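Local atomic coordinates of type VI immunity protein Atu4351 (Agrobacterium fabrum, PDB entry 6ITW), a protein that acts as the Tdi1 immunity protein of a type VI secretion effector-immunity pair, probably by binding and neutralising its cognate toxin. Residues N34-E38 with T39-F43; S67-A70 with L71-G75; N156-L159 with K160-K164; Y171-K174 with L175-L179; I130-G133 with I134-G138. One frame throughout, in Å; residues are numbered along the deposited sequence.

Contact 1: residues N34-E38 with T39-F43; sequences NRIPE and TYLDF
The Y40 ring is met obliquely by I36, whose CG2 comes within 3.8 Å of Y40 CD2; the other flat groups are the carboxylates of E38 and D42, their planes 43° apart, with OE1 of E38 3.9 Å from D42 CB. I36 reaches the helix by this single methyl branch: CG2 lies anti to the backbone N and points at both Y40 and L41, so that it also touches L41 CG at 4.1 Å. The I36 and L41 side chains cross at about a right angle. P37 is the N-cap between them, and I36 just before it packing on L41 four residues into the helix makes a hydrophobic staple. L41 CD1 also lies 3.5 Å from the carbonyl O of I36. The first helix bonds start at the same turn. P37 O accepts the amide of L41 at 3.2 Å, the donor lying in the carbonyl plane, and a weak second bond comes from Y40 N. The next bond, D42 N to E38 O, is shorter at 2.8 Å and nearly straight (163°). T39 OG1 bonds to D129, and D42 OD1 forms a salt bridge with R45. Y40 and P37 pack on helix 128-137, and I36 and Y40 reach L87 of strand 84-90. The hydrophobic staple on the buried side and acidic groups at the helix start thus share one turn. The carboxylates of E38 and D42 would repel each other mildly, an effect that R45 beside D42 probably offsets, while negative charge near a helix N terminus is in general favourable to its dipole.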
loop_
_atom_site.group_PDB
_atom_site.type_symbol
_atom_site.label_atom_id
_atom_site.label_comp_id
_atom_site.label_asym_id
_atom_site.label_seq_id
_atom_site.Cartn_x
_atom_site.Cartn_y
_atom_site.Cartn_z
ATOM N N ASN A 34 -12.869 -15.413 -4.837
ATOM C CA ASN A 34 -11.733 -16.291 -5.123
ATOM C C ASN A 34 -10.501 -15.544 -5.626
ATOM O O ASN A 34 -9.515 -16.175 -6.014
ATOM C CB ASN A 34 -12.097 -17.392 -6.121
ATOM C CG ASN A 34 -13.126 -18.339 -5.577
ATOM O OD1 ASN A 34 -14.192 -18.512 -6.170
ATOM N ND2 ASN A 34 -12.825 -18.954 -4.432
ATOM N N ARG A 35 -10.520 -14.216 -5.622
ATOM C CA ARG A 35 -9.321 -13.458 -5.932
ATOM C C ARG A 35 -8.736 -12.739 -4.725
ATOM O O ARG A 35 -7.526 -12.496 -4.702
ATOM C CB ARG A 35 -9.613 -12.471 -7.072
ATOM C CG ARG A 35 -9.573 -13.180 -8.424
ATOM C CD ARG A 35 -10.501 -12.594 -9.452
ATOM N NE ARG A 35 -10.331 -11.158 -9.605
ATOM C CZ ARG A 35 -10.882 -10.457 -10.590
ATOM N NH1 ARG A 35 -11.622 -11.078 -11.503
ATOM N NH2 ARG A 35 -10.692 -9.145 -10.665
ATOM N N ILE A 36 -9.548 -12.435 -3.715
ATOM C CA ILE A 36 -9.096 -11.887 -2.437
ATOM C C ILE A 36 -9.726 -12.768 -1.367
ATOM O O ILE A 36 -10.909 -13.118 -1.501
ATOM C CB ILE A 36 -9.514 -10.415 -2.277
ATOM C CG1 ILE A 36 -8.960 -9.557 -3.430
ATOM C CG2 ILE A 36 -9.091 -9.877 -0.912
ATOM C CD1 ILE A 36 -9.426 -8.098 -3.394
ATOM N N PRO A 37 -9.003 -13.162 -0.314
ATOM C CA PRO A 37 -9.585 -14.081 0.689
ATOM C C PRO A 37 -10.906 -13.559 1.253
ATOM O O PRO A 37 -11.063 -12.362 1.511
ATOM C CB PRO A 37 -8.506 -14.153 1.776
ATOM C CG PRO A 37 -7.206 -13.817 1.052
ATOM C CD PRO A 37 -7.585 -12.840 -0.041
ATOM N N GLU A 38 -11.860 -14.478 1.459
ATOM C CA GLU A 38 -13.204 -14.065 1.877
ATOM C C GLU A 38 -13.230 -13.470 3.276
ATOM O O GLU A 38 -14.066 -12.600 3.547
ATOM C CB GLU A 38 -14.194 -15.236 1.817
ATOM C CG GLU A 38 -15.354 -14.960 0.862
ATOM C CD GLU A 38 -16.289 -13.832 1.328
ATOM O OE1 GLU A 38 -16.707 -13.832 2.509
ATOM O OE2 GLU A 38 -16.622 -12.948 0.501
ATOM N N THR A 39 -12.364 -13.934 4.186
ATOM C CA THR A 39 -12.338 -13.325 5.511
ATOM C C THR A 39 -12.015 -11.839 5.421
ATOM O O THR A 39 -12.593 -11.030 6.148
ATOM C CB THR A 39 -11.337 -14.045 6.419
ATOM O OG1 THR A 39 -10.020 -13.998 5.847
ATOM C CG2 THR A 39 -11.770 -15.490 6.631
ATOM N N TYR A 40 -11.120 -11.450 4.506
ATOM C CA TYR A 40 -10.841 -10.029 4.346
ATOM C C TYR A 40 -12.037 -9.302 3.748
ATOM O O TYR A 40 -12.368 -8.185 4.172
ATOM C CB TYR A 40 -9.602 -9.802 3.472
ATOM C CG TYR A 40 -9.367 -8.334 3.235
ATOM C CD1 TYR A 40 -8.665 -7.557 4.165
ATOM C CD2 TYR A 40 -9.891 -7.708 2.116
ATOM C CE1 TYR A 40 -8.484 -6.184 3.968
ATOM C CE2 TYR A 40 -9.723 -6.335 1.914
ATOM C CZ TYR A 40 -9.014 -5.585 2.839
ATOM O OH TYR A 40 -8.841 -4.232 2.625
ATOM N N LEU A 41 -12.673 -9.897 2.732
ATOM C CA LEU A 41 -13.782 -9.213 2.071
ATOM C C LEU A 41 -14.965 -9.058 3.020
ATOM O O LEU A 41 -15.649 -8.026 3.014
ATOM C CB LEU A 41 -14.189 -9.959 0.806
ATOM C CG LEU A 41 -13.191 -9.923 -0.354
ATOM C CD1 LEU A 41 -13.648 -10.869 -1.484
ATOM C CD2 LEU A 41 -13.002 -8.484 -0.869
ATOM N N ASP A 42 -15.202 -10.059 3.866
ATOM C CA ASP A 42 -16.284 -9.943 4.831
ATOM C C ASP A 42 -15.988 -8.867 5.875
ATOM O O ASP A 42 -16.884 -8.105 6.259
ATOM C CB ASP A 42 -16.549 -11.297 5.494
ATOM C CG ASP A 42 -17.898 -11.323 6.209
ATOM O OD1 ASP A 42 -18.899 -10.892 5.581
ATOM O OD2 ASP A 42 -17.957 -11.746 7.390
ATOM N N PHE A 43 -14.738 -8.779 6.333
ATOM C CA PHE A 43 -14.322 -7.641 7.153
ATOM C C PHE A 43 -14.712 -6.305 6.499
ATOM O O PHE A 43 -15.366 -5.456 7.124
ATOM C CB PHE A 43 -12.815 -7.726 7.406
ATOM C CG PHE A 43 -12.245 -6.520 8.081
ATOM C CD1 PHE A 43 -12.572 -6.225 9.401
ATOM C CD2 PHE A 43 -11.382 -5.669 7.395
ATOM C CE1 PHE A 43 -12.038 -5.101 10.035
ATOM C CE2 PHE A 43 -10.826 -4.552 8.016
ATOM C CZ PHE A 43 -11.156 -4.262 9.338
#

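Contact 2: residues S67-A70 with L71-G75; sequences SIVA and LALGG
S67 begins the turn by giving its carbonyl O to L71 N at 2.9 Å, and the L71 side chain folds back over the same oxygen: CG of L71 stands 3.2 Å from S67 O, with CD1 only slightly further off. That closeness follows from the first torsion of L71 (chi1 -65°), which sets CG beside its own backbone N. One step on, I68 O accepts A72 N in a bond of 2.9 Å, and the small A72 CB rests 3.4 Å from that same carbonyl O. The I68 side chain itself points away from the following turn and packs on L194, M197 and T198 of helix 193-200. V69 makes the apolar link of this contact. Its CG1, anti to the backbone N, meets CD1 of L73 at 3.9 Å, the two side chains crossing at a slant on one flank of the helix. V69 O also takes the amide of L73 at 2.9 Å, with the donor 25° from the carbonyl plane, so V69 and L73 are joined by backbone and side chain alike. A70, on the exposed flank, comes last: its carbonyl O is 2.9 Å from G74 N, but the angle is too poor for a hydrogen bond. G75 then turns the chain with a positive phi of 81°. V69 and L73 both lie on T84 of strand 84-90, V69 reaching A86 as well. The arrangement is that of a short amphipathic alpha helix laid against a beta sheet, with a second helix packed beside it, helix 66-73 itself belonging to the GAD-like domain.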
loop_
_atom_site.group_PDB
_atom_site.type_symbol
_atom_site.label_atom_id
_atom_site.label_comp_id
_atom_site.label_asym_id
_atom_site.label_seq_id
_atom_site.Cartn_x
_atom_site.Cartn_y
_atom_site.Cartn_z
ATOM N N SER A 67 -5.806 1.244 -11.811
ATOM C CA SER A 67 -4.892 1.884 -12.747
ATOM C C SER A 67 -3.520 2.123 -12.123
ATOM O O SER A 67 -2.504 2.081 -12.832
ATOM C CB SER A 67 -5.475 3.201 -13.257
ATOM O OG SER A 67 -5.735 4.090 -12.182
ATOM N N ILE A 68 -3.457 2.382 -10.811
ATOM C CA ILE A 68 -2.149 2.578 -10.190
ATOM C C ILE A 68 -1.365 1.277 -10.210
ATOM O O ILE A 68 -0.177 1.261 -10.549
ATOM C CB ILE A 68 -2.294 3.128 -8.761
ATOM C CG1 ILE A 68 -3.107 4.427 -8.771
ATOM C CG2 ILE A 68 -0.931 3.326 -8.117
ATOM C CD1 ILE A 68 -2.691 5.421 -9.824
ATOM N N VAL A 69 -2.019 0.166 -9.861
ATOM C CA VAL A 69 -1.384 -1.145 -9.978
ATOM C C VAL A 69 -0.962 -1.405 -11.417
ATOM O O VAL A 69 0.141 -1.904 -11.676
ATOM C CB VAL A 69 -2.330 -2.251 -9.485
ATOM C CG1 VAL A 69 -1.606 -3.587 -9.531
ATOM C CG2 VAL A 69 -2.861 -1.934 -8.082
ATOM N N ALA A 70 -1.841 -1.081 -12.375
ATOM C CA ALA A 70 -1.523 -1.316 -13.781
ATOM C C ALA A 70 -0.279 -0.550 -14.189
ATOM O O ALA A 70 0.606 -1.108 -14.845
ATOM C CB ALA A 70 -2.696 -0.918 -14.675
ATOM N N LEU A 71 -0.178 0.720 -13.778
ATOM C CA LEU A 71 0.977 1.534 -14.147
ATOM C C LEU A 71 2.239 1.070 -13.434
ATOM O O LEU A 71 3.308 0.980 -14.053
ATOM C CB LEU A 71 0.703 3.011 -13.845
ATOM C CG LEU A 71 -0.433 3.626 -14.678
ATOM C CD1 LEU A 71 -0.924 4.894 -14.042
ATOM C CD2 LEU A 71 -0.018 3.902 -16.131
ATOM N N ALA A 72 2.148 0.783 -12.132
ATOM C CA ALA A 72 3.371 0.486 -11.388
ATOM C C ALA A 72 3.928 -0.879 -11.772
ATOM O O ALA A 72 5.148 -1.069 -11.825
ATOM C CB ALA A 72 3.114 0.558 -9.881
ATOM N N LEU A 73 3.050 -1.839 -12.031
ATOM C CA LEU A 73 3.448 -3.211 -12.287
ATOM C C LEU A 73 3.334 -3.580 -13.761
ATOM O O LEU A 73 3.494 -4.753 -14.107
ATOM C CB LEU A 73 2.607 -4.163 -11.440
ATOM C CG LEU A 73 2.682 -3.985 -9.928
ATOM C CD1 LEU A 73 1.933 -5.133 -9.255
ATOM C CD2 LEU A 73 4.122 -3.913 -9.448
ATOM N N GLY A 74 3.058 -2.603 -14.622
ATOM C CA GLY A 74 2.935 -2.803 -16.049
ATOM C C GLY A 74 3.963 -3.744 -16.631
ATOM O O GLY A 74 5.166 -3.472 -16.592
ATOM N N GLY A 75 3.488 -4.877 -17.140
ATOM C CA GLY A 75 4.319 -5.801 -17.874
ATOM C C GLY A 75 5.164 -6.731 -17.039
ATOM O O GLY A 75 6.047 -7.395 -17.592
#

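Contact 3: residues N156-L159 with K160-K164; sequences NRLL and KNLGK
L158 and L162 both carry CG beside the backbone N (chi1 -68° and -60°), and this shared setting makes them stand side by side, pointing the same way, with CD2 of L158 3.7 Å from CD1 of L162. L159 takes the other course: its CG is anti to the backbone N (chi1 179°), which places CD1 against K164 CA at 3.7 Å, beyond the helix end. Underneath runs the regular backbone pattern. K160 N reaches N156 O at 3.1 Å in an almost straight bond, while N161 N to R157 O and L162 N to L158 O are both 2.8 Å. The last bond, G163 N to L159 O, is as short at 2.8 Å but more bent, as the chain leaves the helix. There G163 adopts a positive phi, with backbone angles that suit glycine. The charged ends turn elsewhere: R157 NH2 bonds to L153 O and forms a salt bridge with D148, and K164 NZ pairs with E19. The paired leucines face Y171 of strand 169-173, with M188 and P190 of strand 188-192 on the same side. Chemically this is an amphipathic helix end: leucines hold it to the two-stranded sheet, while R157 on the helix and K164 just beyond its end find their opposite charges in neighbouring loops and not within this turn.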
loop_
_atom_site.group_PDB
_atom_site.type_symbol
_atom_site.label_atom_id
_atom_site.label_comp_id
_atom_site.label_asym_id
_atom_site.label_seq_id
_atom_site.Cartn_x
_atom_site.Cartn_y
_atom_site.Cartn_z
ATOM N N ASN A 156 4.043 12.257 12.384
ATOM C CA ASN A 156 3.496 13.055 13.489
ATOM C C ASN A 156 3.563 14.549 13.200
ATOM O O ASN A 156 2.579 15.274 13.396
ATOM C CB ASN A 156 4.225 12.730 14.785
ATOM C CG ASN A 156 3.879 11.352 15.300
ATOM O OD1 ASN A 156 2.896 10.748 14.871
ATOM N ND2 ASN A 156 4.693 10.837 16.205
ATOM N N ARG A 157 4.706 15.029 12.706
ATOM C CA ARG A 157 4.794 16.445 12.360
ATOM C C ARG A 157 3.828 16.801 11.236
ATOM O O ARG A 157 3.230 17.886 11.242
ATOM C CB ARG A 157 6.231 16.807 11.983
ATOM C CG ARG A 157 7.219 16.746 13.150
ATOM C CD ARG A 157 8.645 17.064 12.683
ATOM N NE ARG A 157 9.258 15.899 12.058
ATOM C CZ ARG A 157 10.201 15.951 11.121
ATOM N NH1 ARG A 157 10.646 17.119 10.675
ATOM N NH2 ARG A 157 10.684 14.828 10.610
ATOM N N LEU A 158 3.646 15.901 10.261
ATOM C CA LEU A 158 2.739 16.226 9.165
ATOM C C LEU A 158 1.287 16.228 9.636
ATOM O O LEU A 158 0.503 17.100 9.242
ATOM C CB LEU A 158 2.945 15.255 8.006
ATOM C CG LEU A 158 4.277 15.368 7.257
ATOM C CD1 LEU A 158 4.271 14.358 6.135
ATOM C CD2 LEU A 158 4.567 16.808 6.719
ATOM N N LEU A 159 0.915 15.272 10.488
ATOM C CA LEU A 159 -0.407 15.302 11.110
ATOM C C LEU A 159 -0.672 16.654 11.769
ATOM O O LEU A 159 -1.634 17.350 11.421
ATOM C CB LEU A 159 -0.524 14.169 12.128
ATOM C CG LEU A 159 -1.862 14.107 12.874
ATOM C CD1 LEU A 159 -3.051 14.042 11.906
ATOM C CD2 LEU A 159 -1.860 12.924 13.828
ATOM N N LYS A 160 0.224 17.072 12.671
ATOM C CA LYS A 160 0.060 18.347 13.372
ATOM C C LYS A 160 0.042 19.540 12.417
ATOM O O LYS A 160 -0.848 20.391 12.499
ATOM C CB LYS A 160 1.162 18.519 14.411
ATOM C CG LYS A 160 1.279 19.952 14.928
ATOM C CD LYS A 160 2.313 20.063 16.024
ATOM C CE LYS A 160 2.657 21.514 16.318
ATOM N NZ LYS A 160 3.783 21.582 17.301
ATOM N N ASN A 161 1.018 19.643 11.514
ATOM C CA ASN A 161 1.122 20.874 10.723
ATOM C C ASN A 161 0.242 20.906 9.479
ATOM O O ASN A 161 -0.068 22.004 8.992
ATOM C CB ASN A 161 2.576 21.123 10.308
ATOM C CG ASN A 161 3.514 21.234 11.508
ATOM O OD1 ASN A 161 4.491 20.492 11.611
ATOM N ND2 ASN A 161 3.209 22.152 12.428
ATOM N N LEU A 162 -0.149 19.758 8.916
ATOM C CA LEU A 162 -1.031 19.785 7.756
ATOM C C LEU A 162 -2.455 19.347 8.070
ATOM O O LEU A 162 -3.342 19.559 7.236
ATOM C CB LEU A 162 -0.464 18.915 6.624
ATOM C CG LEU A 162 0.924 19.319 6.103
ATOM C CD1 LEU A 162 1.478 18.243 5.179
ATOM C CD2 LEU A 162 0.880 20.660 5.386
ATOM N N GLY A 163 -2.700 18.770 9.242
ATOM C CA GLY A 163 -4.001 18.238 9.579
ATOM C C GLY A 163 -4.169 16.805 9.111
ATOM O O GLY A 163 -3.340 16.240 8.397
ATOM N N LYS A 164 -5.284 16.211 9.524
ATOM C CA LYS A 164 -5.556 14.809 9.232
ATOM C C LYS A 164 -5.888 14.612 7.756
ATOM O O LYS A 164 -6.570 15.436 7.137
ATOM C CB LYS A 164 -6.713 14.323 10.100
ATOM C CG LYS A 164 -6.996 12.843 10.011
ATOM C CD LYS A 164 -7.776 12.369 11.224
ATOM C CE LYS A 164 -9.179 12.942 11.268
ATOM N NZ LYS A 164 -9.812 12.544 12.560
#

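Contact 4: residues Y171-K174 with L175-L179; sequences YSPK and LHPSL
No backbone hydrogen bond joins the two halves: the strand ends at P173, K174 turns the chain with near-helical backbone angles, and L175 and H176 return to an extended path, so that P173 is brought against H176 and P177. The P173 ring does the touching through CG, 4.0 Å from CD of P177 and 4.1 Å from CD2 of H176. The two proline side chains cross at about a right angle, whereas P173 and H176 lie side by side and point the same way, the P173 CG approaching the imidazole obliquely. P177 CD sits over one face of that imidazole, 3.2 Å above the plane and offset toward the rim, and CA of S178 lies in plane at its edge. Two bonds to ND1 fix the rotation of the ring. The S178 N-H is donated to H176 ND1 at 3.0 Å in a nearly straight bond (172°), reaching the nitrogen from 19° out of the ring plane, and S178 OG is also hydrogen-bonded to H176 ND1, at 2.8 Å. H176 O takes L179 N at 2.9 Å, closing the short 3-10 turn 177-179. Beyond the contact, L175 O bonds to ND2 of N187, and K174 shares a backbone bond with the same residue, tying the start of the loop to N187, just before strand 188-192. The proline rings limit phi at both positions, and the bonds at ND1 hold the imidazole, so this loop start is probably rather rigid, although its two halves share only van der Waals contact at the surface.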
loop_
_atom_site.group_PDB
_atom_site.type_symbol
_atom_site.label_atom_id
_atom_site.label_comp_id
_atom_site.label_asym_id
_atom_site.label_seq_id
_atom_site.Cartn_x
_atom_site.Cartn_y
_atom_site.Cartn_z
ATOM N N TYR A 171 -0.026 12.320 1.994
ATOM C CA TYR A 171 1.027 13.336 2.017
ATOM C C TYR A 171 2.021 13.038 0.903
ATOM O O TYR A 171 2.505 11.909 0.780
ATOM C CB TYR A 171 1.762 13.372 3.356
ATOM C CG TYR A 171 0.863 13.578 4.558
ATOM C CD1 TYR A 171 0.018 14.683 4.639
ATOM C CD2 TYR A 171 0.868 12.669 5.619
ATOM C CE1 TYR A 171 -0.799 14.878 5.747
ATOM C CE2 TYR A 171 0.052 12.859 6.746
ATOM C CZ TYR A 171 -0.776 13.969 6.796
ATOM O OH TYR A 171 -1.585 14.160 7.891
ATOM N N SER A 172 2.327 14.051 0.105
ATOM C CA SER A 172 3.128 13.913 -1.093
ATOM C C SER A 172 4.067 15.107 -1.205
ATOM O O SER A 172 3.696 16.230 -0.835
ATOM C CB SER A 172 2.221 13.844 -2.334
ATOM O OG SER A 172 2.962 13.621 -3.533
ATOM N N PRO A 173 5.273 14.908 -1.726
ATOM C CA PRO A 173 6.176 16.052 -1.882
ATOM C C PRO A 173 5.675 16.974 -2.983
ATOM O O PRO A 173 5.212 16.531 -4.037
ATOM C CB PRO A 173 7.530 15.411 -2.228
ATOM C CG PRO A 173 7.192 14.070 -2.799
ATOM C CD PRO A 173 5.852 13.651 -2.234
ATOM N N LYS A 174 5.723 18.273 -2.692
ATOM C CA LYS A 174 5.357 19.278 -3.679
ATOM C C LYS A 174 6.320 19.242 -4.861
ATOM O O LYS A 174 5.902 19.106 -6.012
ATOM C CB LYS A 174 5.355 20.663 -3.019
ATOM C CG LYS A 174 5.038 21.815 -3.975
ATOM C CD LYS A 174 5.889 23.053 -3.679
ATOM C CE LYS A 174 5.078 24.354 -3.696
ATOM N NZ LYS A 174 4.238 24.493 -4.925
ATOM N N LEU A 175 7.622 19.372 -4.589
ATOM C CA LEU A 175 8.680 19.196 -5.579
ATOM C C LEU A 175 9.357 17.851 -5.337
ATOM O O LEU A 175 9.980 17.656 -4.291
ATOM C CB LEU A 175 9.706 20.325 -5.483
ATOM C CG LEU A 175 10.871 20.138 -6.449
ATOM C CD1 LEU A 175 10.323 19.889 -7.851
ATOM C CD2 LEU A 175 11.811 21.345 -6.428
ATOM N N HIS A 176 9.268 16.942 -6.303
ATOM C CA HIS A 176 9.744 15.590 -6.040
ATOM C C HIS A 176 11.271 15.563 -5.897
ATOM O O HIS A 176 11.981 16.250 -6.642
ATOM C CB HIS A 176 9.307 14.604 -7.136
ATOM C CG HIS A 176 9.491 13.169 -6.731
ATOM N ND1 HIS A 176 10.699 12.509 -6.845
ATOM C CD2 HIS A 176 8.641 12.291 -6.142
ATOM C CE1 HIS A 176 10.576 11.281 -6.371
ATOM N NE2 HIS A 176 9.337 11.122 -5.940
ATOM N N PRO A 177 11.800 14.768 -4.952
ATOM C CA PRO A 177 13.264 14.671 -4.781
ATOM C C PRO A 177 14.051 14.429 -6.062
ATOM O O PRO A 177 15.144 14.987 -6.222
ATOM C CB PRO A 177 13.406 13.496 -3.811
ATOM C CG PRO A 177 12.163 13.596 -2.956
ATOM C CD PRO A 177 11.074 14.010 -3.919
ATOM N N SER A 178 13.522 13.632 -6.987
ATOM C CA SER A 178 14.258 13.325 -8.202
ATOM C C SER A 178 14.404 14.528 -9.124
ATOM O O SER A 178 15.116 14.425 -10.130
ATOM C CB SER A 178 13.578 12.167 -8.936
ATOM O OG SER A 178 12.227 12.492 -9.218
ATOM N N LEU A 179 13.759 15.653 -8.804
ATOM C CA LEU A 179 13.892 16.903 -9.543
ATOM C C LEU A 179 14.684 17.936 -8.757
ATOM O O LEU A 179 14.825 19.083 -9.202
ATOM C CB LEU A 179 12.503 17.463 -9.891
ATOM C CG LEU A 179 11.516 16.422 -10.447
ATOM C CD1 LEU A 179 10.091 16.976 -10.602
ATOM C CD2 LEU A 179 12.012 15.863 -11.783
#

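Contact 5: residues I130-G133 with I134-G138; sequences INLG and IAVEG
I130 and I134 meet one turn apart through the CG2 methyl of I130 and the CD1 end of I134, which lie 3.8 Å from each other as the side chains cross at a slant. On the buried flank L132 CD1 approaches V136 CG2 at 4.1 Å and, more loosely, the methyl of A135. I134 CG1 also bends over the helix backbone to 3.3 Å from I130 O. The carboxylate arm of E137 lies along the side of the helix where G133 carries no side chain, its CG 3.6 Å from the glycine carbonyl O. These contacts rest on four consecutive backbone bonds, the tightest being I134 N to I130 O at 2.8 Å; E137 N to G133 O closes the series at 3.1 Å. N131, with CG anti to the backbone N (chi1 -178°), stands off the next turn and hydrogen-bonds T104 through OD1, pinning the helix to the sheet. Around it, N131 and L132 pack on W98 of strand 94-99, and A135 touches L96 of that strand and T104 of strand 103-108. V136 touches Y8, E137 reaches N10 and R14 of helix 9-15, and L132 and V136 pack on Y40, so that helix 128-137 bridges the central sheet, helix 9-15 and helix 38-47.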
loop_
_atom_site.group_PDB
_atom_site.type_symbol
_atom_site.label_atom_id
_atom_site.label_comp_id
_atom_site.label_asym_id
_atom_site.label_seq_id
_atom_site.Cartn_x
_atom_site.Cartn_y
_atom_site.Cartn_z
ATOM N N ILE A 130 -4.758 -16.070 6.713
ATOM C CA ILE A 130 -3.868 -15.685 7.806
ATOM C C ILE A 130 -2.828 -14.672 7.331
ATOM O O ILE A 130 -2.491 -13.727 8.051
ATOM C CB ILE A 130 -3.213 -16.955 8.381
ATOM C CG1 ILE A 130 -4.264 -17.814 9.088
ATOM C CG2 ILE A 130 -2.042 -16.622 9.296
ATOM C CD1 ILE A 130 -3.815 -19.264 9.310
ATOM N N ASN A 131 -2.298 -14.866 6.119
ATOM C CA ASN A 131 -1.276 -13.978 5.566
ATOM C C ASN A 131 -1.802 -12.554 5.436
ATOM O O ASN A 131 -1.149 -11.594 5.861
ATOM C CB ASN A 131 -0.814 -14.504 4.195
ATOM C CG ASN A 131 0.304 -13.651 3.573
ATOM O OD1 ASN A 131 0.046 -12.736 2.786
ATOM N ND2 ASN A 131 1.545 -13.962 3.918
ATOM N N LEU A 132 -2.981 -12.396 4.832
ATOM C CA LEU A 132 -3.572 -11.069 4.742
ATOM C C LEU A 132 -3.909 -10.534 6.124
ATOM O O LEU A 132 -3.772 -9.333 6.377
ATOM C CB LEU A 132 -4.813 -11.100 3.855
ATOM C CG LEU A 132 -5.410 -9.739 3.494
ATOM C CD1 LEU A 132 -4.325 -8.655 3.271
ATOM C CD2 LEU A 132 -6.278 -9.892 2.259
ATOM N N GLY A 133 -4.345 -11.415 7.032
ATOM C CA GLY A 133 -4.658 -10.977 8.383
ATOM C C GLY A 133 -3.437 -10.463 9.118
ATOM O O GLY A 133 -3.510 -9.485 9.868
ATOM N N ILE A 134 -2.293 -11.105 8.906
ATOM C CA ILE A 134 -1.072 -10.610 9.521
ATOM C C ILE A 134 -0.713 -9.244 8.951
ATOM O O ILE A 134 -0.365 -8.317 9.697
ATOM C CB ILE A 134 0.064 -11.636 9.348
ATOM C CG1 ILE A 134 -0.208 -12.850 10.248
ATOM C CG2 ILE A 134 1.429 -10.994 9.657
ATOM C CD1 ILE A 134 0.651 -14.044 9.952
ATOM N N ALA A 135 -0.815 -9.083 7.627
ATOM C CA ALA A 135 -0.468 -7.803 7.022
ATOM C C ALA A 135 -1.330 -6.683 7.592
ATOM O O ALA A 135 -0.826 -5.590 7.864
ATOM C CB ALA A 135 -0.598 -7.867 5.493
ATOM N N VAL A 136 -2.629 -6.944 7.804
ATOM C CA VAL A 136 -3.523 -5.882 8.272
ATOM C C VAL A 136 -3.212 -5.513 9.726
ATOM O O VAL A 136 -3.260 -4.336 10.103
ATOM C CB VAL A 136 -4.993 -6.294 8.078
ATOM C CG1 VAL A 136 -5.940 -5.283 8.712
ATOM C CG2 VAL A 136 -5.298 -6.430 6.589
ATOM N N GLU A 137 -2.870 -6.507 10.555
ATOM C CA GLU A 137 -2.451 -6.229 11.927
ATOM C C GLU A 137 -1.196 -5.364 11.971
ATOM O O GLU A 137 -0.989 -4.615 12.935
ATOM C CB GLU A 137 -2.196 -7.542 12.681
ATOM C CG GLU A 137 -3.449 -8.215 13.257
ATOM C CD GLU A 137 -3.282 -9.727 13.477
ATOM O OE1 GLU A 137 -2.132 -10.206 13.612
ATOM O OE2 GLU A 137 -4.308 -10.448 13.497
ATOM N N GLY A 138 -0.354 -5.434 10.938
ATOM C CA GLY A 138 0.916 -4.740 10.974
ATOM C C GLY A 138 0.962 -3.300 10.487
ATOM O O GLY A 138 2.050 -2.720 10.476
#

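In the fold
From the N terminus the contacts come in the order 1, 2, 5, 3, 4, each a single uninterrupted run; none closes a long loop, nests in another or crosses it. Contact 1 starts helix 38-47, and contact 2 ends helix 66-73 about 22 Å away, centre to centre. Contact 5, later in the chain, comes back to contact 1: L132 CD2 packs at 3.5 Å on Y40 CB, joining helices 38-47 and 128-137. Contacts 3 and 4 form a second pair, helix 155-162 leading into strand 169-173, where Y171 OH probably hydrogen-bonds G163 O at 2.8 Å. Contacts 1 and 4 lie on opposite sides of the chain's centre.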